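Local coordinates for protein 33 kDa chaperonin (PDB 1VQ0) that probably acts as a redox-regulated molecular chaperone that protects thermally unfolding and oxidatively damaged proteins from irreversible aggregation, at residues T49-R54 against F114-A119; A55-A60 against F166-L171; T73-G78 against V124-R129; P81-V86 against Y98-K103. One frame throughout, in Å; residues are numbered along the deposited sequence.

Contact 1: residues T49-R54 against F114-A119; sequences TVVLGR and FDVAGA
Val116, the first residue of helix 116-120, carries this contact by pressing its branched side chain against Val50, Val51 and Arg54 of helix 46-62. Followed outward, its CB already lies 3.9 Å from Arg54 NH1. CG1, set anti to the backbone N (chi1 173°), stays beside that same NH1 and approaches Val51 CG2. The other methyl, CG2, does most of the touching. It meets Val50 CG1 at 3.6 Å, the two side chains crossing at about a right angle, and Val51 CG2 at 4.0 Å, where the side chains slide past each other in opposite directions. The same CG2 also sits 3.7 Å above the Arg54 guanidinium plane, over its centre, so the flat face of the guanidinium packs on the methyl while its N-H groups point outward in its plane to polar partners.

Arg54 NH1 forms a salt bridge with Glu147, while NH2 donates to a water that in turn donates to Phe114 O, its oxygen 3.0 Å from Arg54 NH2 and 2.8 Å from Phe114 O. Two flanking apolar pairs widen the patch: Val50 CG2 with Phe114 CD2 at 3.8 Å, and Val51 CG2 with Ala119 CB at 4.1 Å. Asp115, which points away from helix 46-62, accepts a weak bond from Gly118 N through OD1. The contact thus shows a helix start with an aspartate at its N-cap, entered through an inverse gamma turn and docked by its first hydrophobic residue onto a long helix of the Hsp33 fold.

Contact 2: residues A55-A60 against F166-L171; sequences ALIGAA and FSIGVL
Helix-on-sheet packing brings Ile57 of helix 46-62 onto Ile168 and Val170 of strand 164-173. The short segments run closer to antiparallel than to perpendicular, at 139°, and their axes approach to 8.6 Å. No hydrogen bond joins them, so the fit depends on the shapes of branched aliphatic side chains.

Ile57 spreads both its branches over the strand. CG1 stands beside the backbone N (chi1 -66°), and from it CD1 extends to Val170 CG2 at 3.6 Å. That terminal methyl also reaches Gly169 O, 3.7 Å away, and is 3.8 Å from Ile168 CG2. On the second branch, Ile57 CG2 lies against the same methyl, 3.8 Å from Ile168 CG2, so this one methyl fits against both arms of its partner. The two isoleucines slide past each other in opposite directions. Ile168 CD1 meets the next helical residue, 4.0 Å from Gly58 N and equally close to its CA. The methyl rests on the helix backbone at this glycine. Farther along, Phe166 makes only a glancing approach, CE2 to Gly58 O.

Strand 164-173 is the outermost strand on its side of the sheet within this chain, and its inner edge is bonded to strand 176-187 through pairs such as Gly169 with Gly181. Met31 packs on Ile57 from a loop, while Ala55 and Ala59, on another side of the helix, touch Ala87 of strand 84-90, leaving helix 46-62 between two strands that are far apart in the order of the same large sheet.

Contact 3: residues T73-G78 against V124-R129; sequences TLDIEG and VLRVVR
Asp75 and Arg126 face each other across two antiparallel strands, and ionic, backbone and apolar interactions all meet around them. Arg126 NE and NH2 both donate to Asp75 OD2, at 3.0 Å and 2.9 Å, in a side-on grip that descends on one face of the carboxylate, more than 50° out of its plane, although the oxygen lies in the guanidinium plane. The arginine chain bends at chi3 (-70°), placing NE to donate. NH2 also donates to Glu77 OE1 on the anti side of that carboxylate; the modelled separation is very short and doubtful. Arg84 adds a salt bridge to Asp75 OD2, so two arginines share one acidic oxygen. An alanine in place of Arg126 would probably leave Glu77 OE1 without its main cationic partner and Asp75 dependent on Arg84 for its counter-charge.

Backbone bonds join three hydrogen-bonded pairs, Thr73 with Val128, Asp75 with Arg126 and Glu77 with Val124; in the central pair Asp75 N donates to Arg126 O at 2.9 Å and a nearly straight 179°. These belong to strands 71-78 and 123-130, neighbours in the large mixed sheet of Hsp33, continued by 84-90 and 137-142. The carbonyls take part in CA-H...O contacts as well, such as Val127 CA to Thr73 O at 3.2 Å.

The apolar interactions lie on the other face. Leu74 CD1 touches Leu125 CG at 3.6 Å, and Ile76 CG1 comes to the same CG at 4.0 Å. Tyr155 of helix 149-160 packs on Leu125 and Val127 here, and helix 46-62 reaches Leu74 through Ala55.

Contact 4: residues P81-V86 against Y98-K103; sequences PIRRVV and YVANPK
Arg84 O receives Ala100 N at 2.9 Å and is also approached by Val99 CA at 3.2 Å in a CA-H...O contact. Past this point the beta hairpin of strands 84-90 and 94-99 gains its regular pairing, with Val86 N donating to Tyr98 O and Tyr98 N to Val86 O, each at 3.0 Å. Toward Pro81 and Asn101 the two chains leave the strands for loop, and Asn101 ND2 reaches Pro81 O at 3.0 Å from above the carbonyl plane.

Tyr98 supplies the principal side-chain contact. Its CG stands between the backbone N and the carbonyl carbon (chi1 67°), and the ring lies beside Val86, whose CB sits over one face, 4.0 Å from the ring centroid, in a CH-pi contact. Ile82, from the turn, meets Val99 with CD1 against CG1, 3.7 Å apart. Ala100 CB lies over one face of the Arg83 guanidinium, offset toward its rim.

An alanine in place of Tyr98 would probably remove the ring from over Val86, leave Lys276 without its hydroxyl partner and Trp277 without the ring it meets edge-to-face. Since those two residues lie between zinc ligands Cys275 and Cys278, the chemistry of this tyrosine implies a direct link from the hairpin to the zinc-binding region.

In the fold
Helix 46-62 is the common element: contacts 1 and 2 occupy successive turns of it, their centres about 10 Å apart, and its other sides touch contact 4 through Val51 and Ala55 and contact 3 through Leu74. Contacts 3 and 4, about 13 Å apart between centres, share the large sheet, in which strands 71-78 and 84-90 are neighbours. Contact 2 meets the same sheet at its far outermost strand, 164-173. Along the chain the helix comes first, then 73-78, the hairpin segments of contact 4, 114-119, 124-129 and finally 166-171. One early helix therefore gathers strands from widely separated parts of the sequence, while contact 4 faces the zinc-binding region.

Contact 1: residues T49-R54 against F114-A119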
# COMPACT_ATOMS: atom_id res chain seq x y z
N THR A 49 15.11 -21.87 -2.67
CA THR A 49 14.05 -22.74 -3.25
C THR A 49 12.82 -22.76 -2.32
O THR A 49 11.69 -22.61 -2.75
CB THR A 49 14.59 -24.16 -3.47
OG1 THR A 49 15.68 -24.16 -4.40
CG2 THR A 49 13.52 -25.05 -4.13
N VAL A 50 13.05 -22.92 -1.01
CA VAL A 50 11.94 -23.07 -0.09
C VAL A 50 11.23 -21.71 0.08
O VAL A 50 10.01 -21.63 0.11
CB VAL A 50 12.43 -23.69 1.25
CG1 VAL A 50 11.34 -23.63 2.35
CG2 VAL A 50 12.87 -25.12 1.04
N VAL A 51 12.01 -20.64 0.19
CA VAL A 51 11.45 -19.30 0.41
C VAL A 51 10.61 -18.84 -0.79
O VAL A 51 9.45 -18.48 -0.65
CB VAL A 51 12.57 -18.25 0.68
CG1 VAL A 51 11.96 -16.85 0.90
CG2 VAL A 51 13.37 -18.61 1.91
N LEU A 52 11.23 -18.85 -1.97
CA LEU A 52 10.51 -18.56 -3.20
C LEU A 52 9.35 -19.54 -3.48
O LEU A 52 8.31 -19.11 -3.93
CB LEU A 52 11.46 -18.47 -4.37
CG LEU A 52 10.86 -18.01 -5.73
CD1 LEU A 52 10.03 -16.73 -5.60
CD2 LEU A 52 11.90 -17.81 -6.81
N GLY A 53 9.56 -20.83 -3.24
CA GLY A 53 8.54 -21.83 -3.46
C GLY A 53 7.29 -21.54 -2.64
O GLY A 53 6.17 -21.61 -3.14
N ARG A 54 7.46 -21.20 -1.39
CA ARG A 54 6.34 -20.92 -0.56
C ARG A 54 5.56 -19.72 -1.07
O ARG A 54 4.30 -19.72 -1.03
CB ARG A 54 6.76 -20.62 0.85
CG ARG A 54 7.18 -21.84 1.71
CD ARG A 54 7.20 -21.48 3.22
NE ARG A 54 7.92 -22.48 4.00
CZ ARG A 54 8.19 -22.36 5.29
NH1 ARG A 54 7.80 -21.30 5.96
NH2 ARG A 54 8.86 -23.31 5.93
N PHE A 114 14.43 -25.57 7.09
CA PHE A 114 14.95 -24.36 6.46
C PHE A 114 14.40 -23.08 7.14
O PHE A 114 13.20 -22.96 7.45
CB PHE A 114 14.75 -24.33 4.94
CG PHE A 114 15.66 -25.33 4.19
CD1 PHE A 114 17.03 -25.07 4.04
CD2 PHE A 114 15.17 -26.53 3.72
CE1 PHE A 114 17.90 -26.01 3.41
CE2 PHE A 114 16.03 -27.45 3.05
CZ PHE A 114 17.38 -27.20 2.91
N ASP A 115 15.32 -22.15 7.40
CA ASP A 115 15.04 -20.95 8.18
C ASP A 115 14.53 -19.84 7.30
O ASP A 115 15.19 -18.83 7.06
CB ASP A 115 16.27 -20.50 8.95
CG ASP A 115 15.96 -19.45 9.96
OD1 ASP A 115 14.75 -19.21 10.24
OD2 ASP A 115 16.88 -18.83 10.51
N VAL A 116 13.30 -20.05 6.83
CA VAL A 116 12.60 -19.05 6.00
C VAL A 116 12.50 -17.71 6.72
O VAL A 116 12.87 -16.66 6.17
CB VAL A 116 11.25 -19.62 5.55
CG1 VAL A 116 10.41 -18.58 4.83
CG2 VAL A 116 11.48 -20.85 4.67
N ALA A 117 12.06 -17.73 7.99
CA ALA A 117 11.88 -16.52 8.80
C ALA A 117 13.22 -15.78 8.92
O ALA A 117 13.30 -14.56 8.76
CB ALA A 117 11.28 -16.88 10.18
N GLY A 118 14.28 -16.51 9.20
CA GLY A 118 15.62 -15.94 9.30
C GLY A 118 16.06 -15.39 7.95
O GLY A 118 16.68 -14.34 7.86
N ALA A 119 15.74 -16.09 6.87
CA ALA A 119 16.17 -15.59 5.55
C ALA A 119 15.54 -14.23 5.28
O ALA A 119 16.15 -13.35 4.71
CB ALA A 119 15.80 -16.55 4.47
O HOH W 1 10.57 -22.82 8.34

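Contact 2: residues A55-A60 against F166-L171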
# COMPACT_ATOMS: atom_id res chain seq x y z
N ALA A 55 6.31 -18.72 -1.55
CA ALA A 55 5.75 -17.51 -2.07
C ALA A 55 4.97 -17.77 -3.39
O ALA A 55 3.82 -17.29 -3.51
CB ALA A 55 6.79 -16.46 -2.25
N LEU A 56 5.58 -18.56 -4.30
CA LEU A 56 4.94 -19.04 -5.54
C LEU A 56 3.67 -19.84 -5.23
O LEU A 56 2.67 -19.66 -5.88
CB LEU A 56 5.89 -19.91 -6.38
CG LEU A 56 7.10 -19.21 -6.95
CD1 LEU A 56 8.13 -20.16 -7.63
CD2 LEU A 56 6.60 -18.16 -7.95
N ILE A 57 3.72 -20.72 -4.25
CA ILE A 57 2.51 -21.48 -3.84
C ILE A 57 1.41 -20.49 -3.41
O ILE A 57 0.29 -20.56 -3.89
CB ILE A 57 2.85 -22.49 -2.74
CG1 ILE A 57 3.79 -23.57 -3.31
CG2 ILE A 57 1.58 -23.14 -2.15
CD1 ILE A 57 4.62 -24.31 -2.25
N GLY A 58 1.76 -19.58 -2.51
CA GLY A 58 0.89 -18.48 -2.07
C GLY A 58 0.20 -17.80 -3.23
O GLY A 58 -1.02 -17.78 -3.29
N ALA A 59 0.98 -17.24 -4.14
CA ALA A 59 0.45 -16.64 -5.37
C ALA A 59 -0.51 -17.59 -6.19
O ALA A 59 -1.58 -17.16 -6.66
CB ALA A 59 1.60 -16.11 -6.22
N ALA A 60 -0.11 -18.84 -6.35
CA ALA A 60 -0.92 -19.83 -7.05
C ALA A 60 -2.25 -20.07 -6.39
O ALA A 60 -3.24 -20.23 -7.07
CB ALA A 60 -0.21 -21.13 -7.13
N PHE A 166 -3.81 -20.31 5.43
CA PHE A 166 -2.91 -20.87 4.40
C PHE A 166 -1.98 -21.89 5.04
O PHE A 166 -1.45 -21.68 6.11
CB PHE A 166 -2.07 -19.80 3.73
CG PHE A 166 -2.80 -18.91 2.76
CD1 PHE A 166 -3.66 -17.91 3.21
CD2 PHE A 166 -2.56 -19.02 1.41
CE1 PHE A 166 -4.30 -17.05 2.32
CE2 PHE A 166 -3.21 -18.22 0.52
CZ PHE A 166 -4.06 -17.20 0.97
N SER A 167 -1.86 -23.06 4.42
CA SER A 167 -0.82 -24.00 4.82
C SER A 167 0.00 -24.36 3.62
O SER A 167 -0.55 -24.78 2.62
CB SER A 167 -1.39 -25.23 5.43
OG SER A 167 -0.34 -26.08 5.91
N ILE A 168 1.33 -24.20 3.75
CA ILE A 168 2.26 -24.21 2.62
C ILE A 168 3.55 -24.93 3.00
O ILE A 168 4.07 -24.74 4.09
CB ILE A 168 2.62 -22.74 2.15
CG1 ILE A 168 1.40 -21.96 1.64
CG2 ILE A 168 3.67 -22.78 1.05
CD1 ILE A 168 1.68 -20.51 1.33
N GLY A 169 4.07 -25.75 2.08
CA GLY A 169 5.27 -26.57 2.35
C GLY A 169 6.01 -26.85 1.06
O GLY A 169 5.41 -27.08 -0.00
N VAL A 170 7.34 -26.80 1.14
CA VAL A 170 8.22 -27.17 0.04
C VAL A 170 9.29 -28.14 0.59
O VAL A 170 10.00 -27.79 1.50
CB VAL A 170 8.94 -25.95 -0.52
CG1 VAL A 170 10.06 -26.41 -1.42
CG2 VAL A 170 7.98 -25.04 -1.27
N LEU A 171 9.34 -29.35 0.05
CA LEU A 171 10.41 -30.34 0.32
C LEU A 171 11.28 -30.49 -0.93
O LEU A 171 10.84 -30.84 -2.02
CB LEU A 171 9.81 -31.69 0.69
CG LEU A 171 10.75 -32.76 1.18
CD1 LEU A 171 11.29 -32.37 2.58
CD2 LEU A 171 10.08 -34.16 1.23

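Contact 3: residues T73-G78 against V124-R129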
# COMPACT_ATOMS: atom_id res chain seq x y z
N THR A 73 0.62 -9.72 -7.31
CA THR A 73 2.03 -9.86 -6.92
C THR A 73 2.21 -9.78 -5.39
O THR A 73 1.82 -8.79 -4.74
CB THR A 73 2.88 -8.77 -7.54
OG1 THR A 73 2.71 -8.73 -8.96
CG2 THR A 73 4.38 -8.99 -7.31
N LEU A 74 2.86 -10.81 -4.84
CA LEU A 74 3.34 -10.81 -3.44
C LEU A 74 4.78 -10.36 -3.41
O LEU A 74 5.62 -10.97 -4.00
CB LEU A 74 3.28 -12.20 -2.90
CG LEU A 74 3.84 -12.61 -1.57
CD1 LEU A 74 2.98 -11.77 -0.59
CD2 LEU A 74 3.56 -14.08 -1.42
N ASP A 75 5.01 -9.27 -2.70
CA ASP A 75 6.32 -8.67 -2.54
C ASP A 75 6.64 -8.55 -1.01
O ASP A 75 6.10 -7.72 -0.30
CB ASP A 75 6.30 -7.30 -3.20
CG ASP A 75 7.57 -6.57 -3.02
OD1 ASP A 75 8.57 -7.20 -2.71
OD2 ASP A 75 7.68 -5.34 -3.18
N ILE A 76 7.43 -9.49 -0.53
CA ILE A 76 7.96 -9.51 0.81
C ILE A 76 9.40 -8.92 0.83
O ILE A 76 10.28 -9.33 0.12
CB ILE A 76 7.92 -10.90 1.36
CG1 ILE A 76 6.46 -11.37 1.49
CG2 ILE A 76 8.61 -10.95 2.72
CD1 ILE A 76 6.36 -12.82 1.70
N GLU A 77 9.57 -7.90 1.63
CA GLU A 77 10.85 -7.24 1.72
C GLU A 77 11.30 -7.15 3.20
O GLU A 77 10.54 -6.77 4.08
CB GLU A 77 10.75 -5.87 1.09
CG GLU A 77 12.12 -5.21 0.93
CD GLU A 77 12.04 -3.92 0.12
OE1 GLU A 77 10.94 -3.44 -0.17
OE2 GLU A 77 13.08 -3.40 -0.23
N GLY A 78 12.53 -7.57 3.47
CA GLY A 78 13.04 -7.58 4.86
C GLY A 78 14.51 -7.48 4.98
O GLY A 78 15.18 -7.36 3.96
N VAL A 124 8.23 -6.40 5.79
CA VAL A 124 6.85 -6.11 5.40
C VAL A 124 6.39 -7.03 4.25
O VAL A 124 7.18 -7.60 3.51
CB VAL A 124 6.67 -4.58 4.94
CG1 VAL A 124 7.15 -3.68 5.94
CG2 VAL A 124 7.36 -4.27 3.61
N LEU A 125 5.07 -7.15 4.13
CA LEU A 125 4.48 -7.84 3.02
C LEU A 125 3.54 -6.89 2.25
O LEU A 125 2.75 -6.22 2.84
CB LEU A 125 3.74 -9.06 3.53
CG LEU A 125 2.93 -9.93 2.55
CD1 LEU A 125 2.65 -11.29 3.20
CD2 LEU A 125 1.66 -9.28 2.21
N ARG A 126 3.74 -6.85 0.94
CA ARG A 126 2.97 -6.10 -0.04
C ARG A 126 2.23 -7.03 -0.99
O ARG A 126 2.78 -8.02 -1.40
CB ARG A 126 3.88 -5.19 -0.90
CG ARG A 126 4.27 -4.00 -0.20
CD ARG A 126 5.05 -2.95 -0.96
NE ARG A 126 6.36 -3.45 -1.21
CZ ARG A 126 7.44 -3.23 -0.50
NH1 ARG A 126 7.44 -2.46 0.55
NH2 ARG A 126 8.57 -3.78 -0.89
N VAL A 127 1.00 -6.66 -1.31
CA VAL A 127 0.21 -7.26 -2.39
C VAL A 127 -0.20 -6.18 -3.38
O VAL A 127 -0.86 -5.19 -3.01
CB VAL A 127 -0.95 -8.09 -1.87
CG1 VAL A 127 -1.86 -8.60 -3.03
CG2 VAL A 127 -0.38 -9.23 -1.02
N VAL A 128 0.24 -6.38 -4.61
CA VAL A 128 -0.07 -5.52 -5.78
C VAL A 128 -1.13 -6.19 -6.62
O VAL A 128 -0.97 -7.34 -7.03
CB VAL A 128 1.17 -5.27 -6.62
CG1 VAL A 128 0.94 -4.28 -7.69
CG2 VAL A 128 2.30 -4.78 -5.70
N ARG A 129 -2.23 -5.49 -6.83
CA ARG A 129 -3.32 -5.98 -7.65
C ARG A 129 -3.41 -5.12 -8.91
O ARG A 129 -3.81 -3.98 -8.89
CB ARG A 129 -4.59 -5.94 -6.89
CG ARG A 129 -4.71 -7.06 -5.87
CD ARG A 129 -5.80 -8.02 -6.36
NE ARG A 129 -7.00 -7.81 -5.66
CZ ARG A 129 -8.22 -8.22 -5.98
NH1 ARG A 129 -8.59 -8.85 -7.08
NH2 ARG A 129 -9.14 -7.92 -5.15
O HOH W 2 0.79 -7.23 -9.96

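Contact 4: residues P81-V86 against Y98-K103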
# COMPACT_ATOMS: atom_id res chain seq x y z
N PRO A 81 19.08 -12.03 5.01
CA PRO A 81 20.07 -12.12 3.93
C PRO A 81 19.49 -12.45 2.56
O PRO A 81 20.19 -12.24 1.56
CB PRO A 81 21.06 -13.19 4.45
CG PRO A 81 20.25 -14.09 5.35
CD PRO A 81 19.25 -13.12 5.99
N ILE A 82 18.24 -12.96 2.49
CA ILE A 82 17.54 -13.05 1.20
C ILE A 82 17.02 -11.71 0.61
O ILE A 82 16.91 -11.60 -0.60
CB ILE A 82 16.44 -14.13 1.17
CG1 ILE A 82 16.35 -14.75 -0.25
CG2 ILE A 82 15.10 -13.58 1.65
CD1 ILE A 82 15.49 -16.08 -0.39
N ARG A 83 16.68 -10.76 1.50
CA ARG A 83 16.38 -9.35 1.21
C ARG A 83 14.99 -9.09 0.65
O ARG A 83 14.25 -8.24 1.15
CB ARG A 83 17.44 -8.70 0.32
CG ARG A 83 18.87 -8.83 0.84
CD ARG A 83 19.90 -7.77 0.32
NE ARG A 83 19.91 -7.51 -1.13
CZ ARG A 83 20.51 -8.26 -2.08
NH1 ARG A 83 21.14 -9.41 -1.78
NH2 ARG A 83 20.42 -7.87 -3.35
N ARG A 84 14.65 -9.83 -0.40
CA ARG A 84 13.40 -9.65 -1.11
C ARG A 84 12.92 -10.94 -1.78
O ARG A 84 13.72 -11.68 -2.34
CB ARG A 84 13.51 -8.57 -2.20
CG ARG A 84 12.17 -7.86 -2.40
CD ARG A 84 12.29 -6.62 -3.16
NE ARG A 84 11.06 -5.84 -3.25
CZ ARG A 84 11.02 -4.60 -3.79
NH1 ARG A 84 12.12 -4.04 -4.26
NH2 ARG A 84 9.92 -3.92 -3.87
N VAL A 85 11.61 -11.16 -1.67
CA VAL A 85 10.92 -12.29 -2.26
C VAL A 85 9.67 -11.80 -2.97
O VAL A 85 8.78 -11.20 -2.33
CB VAL A 85 10.49 -13.31 -1.18
CG1 VAL A 85 9.97 -14.55 -1.81
CG2 VAL A 85 11.62 -13.64 -0.28
N VAL A 86 9.59 -12.09 -4.28
CA VAL A 86 8.53 -11.58 -5.14
C VAL A 86 7.88 -12.74 -5.93
O VAL A 86 8.57 -13.53 -6.60
CB VAL A 86 9.09 -10.52 -6.15
CG1 VAL A 86 8.01 -9.98 -7.03
CG2 VAL A 86 9.71 -9.38 -5.44
N TYR A 98 11.01 -14.41 -8.16
CA TYR A 98 12.46 -14.23 -7.99
C TYR A 98 12.76 -13.80 -6.53
O TYR A 98 11.86 -13.35 -5.80
CB TYR A 98 13.02 -13.22 -8.98
CG TYR A 98 12.55 -11.76 -8.81
CD1 TYR A 98 11.43 -11.29 -9.45
CD2 TYR A 98 13.29 -10.85 -8.03
CE1 TYR A 98 11.00 -9.94 -9.29
CE2 TYR A 98 12.88 -9.50 -7.86
CZ TYR A 98 11.71 -9.07 -8.49
OH TYR A 98 11.29 -7.75 -8.40
N VAL A 99 14.03 -13.95 -6.14
CA VAL A 99 14.50 -13.48 -4.84
C VAL A 99 15.69 -12.62 -5.11
O VAL A 99 16.34 -12.77 -6.14
CB VAL A 99 14.89 -14.58 -3.87
CG1 VAL A 99 13.74 -15.47 -3.55
CG2 VAL A 99 16.06 -15.43 -4.40
N ALA A 100 15.98 -11.70 -4.19
CA ALA A 100 17.12 -10.79 -4.38
C ALA A 100 18.45 -11.53 -4.28
O ALA A 100 19.38 -11.23 -5.03
CB ALA A 100 17.05 -9.62 -3.41
N ASN A 101 18.49 -12.57 -3.42
CA ASN A 101 19.69 -13.34 -3.16
C ASN A 101 19.47 -14.84 -3.37
O ASN A 101 19.23 -15.55 -2.42
CB ASN A 101 20.27 -13.05 -1.76
CG ASN A 101 21.57 -13.88 -1.44
OD1 ASN A 101 22.20 -14.46 -2.34
ND2 ASN A 101 21.95 -13.93 -0.15
N PRO A 102 19.57 -15.29 -4.62
CA PRO A 102 19.32 -16.68 -4.97
C PRO A 102 20.24 -17.72 -4.33
O PRO A 102 19.90 -18.88 -4.30
CB PRO A 102 19.49 -16.72 -6.52
CG PRO A 102 20.07 -15.45 -6.95
CD PRO A 102 19.93 -14.47 -5.80
N LYS A 103 21.42 -17.30 -3.86
CA LYS A 103 22.43 -18.21 -3.28
C LYS A 103 22.42 -18.22 -1.74
O LYS A 103 23.30 -18.79 -1.12
CB LYS A 103 23.83 -17.80 -3.77
CG LYS A 103 24.18 -18.18 -5.19
CD LYS A 103 23.07 -18.80 -6.03
CE LYS A 103 23.56 -19.25 -7.46
NZ LYS A 103 23.98 -20.66 -7.47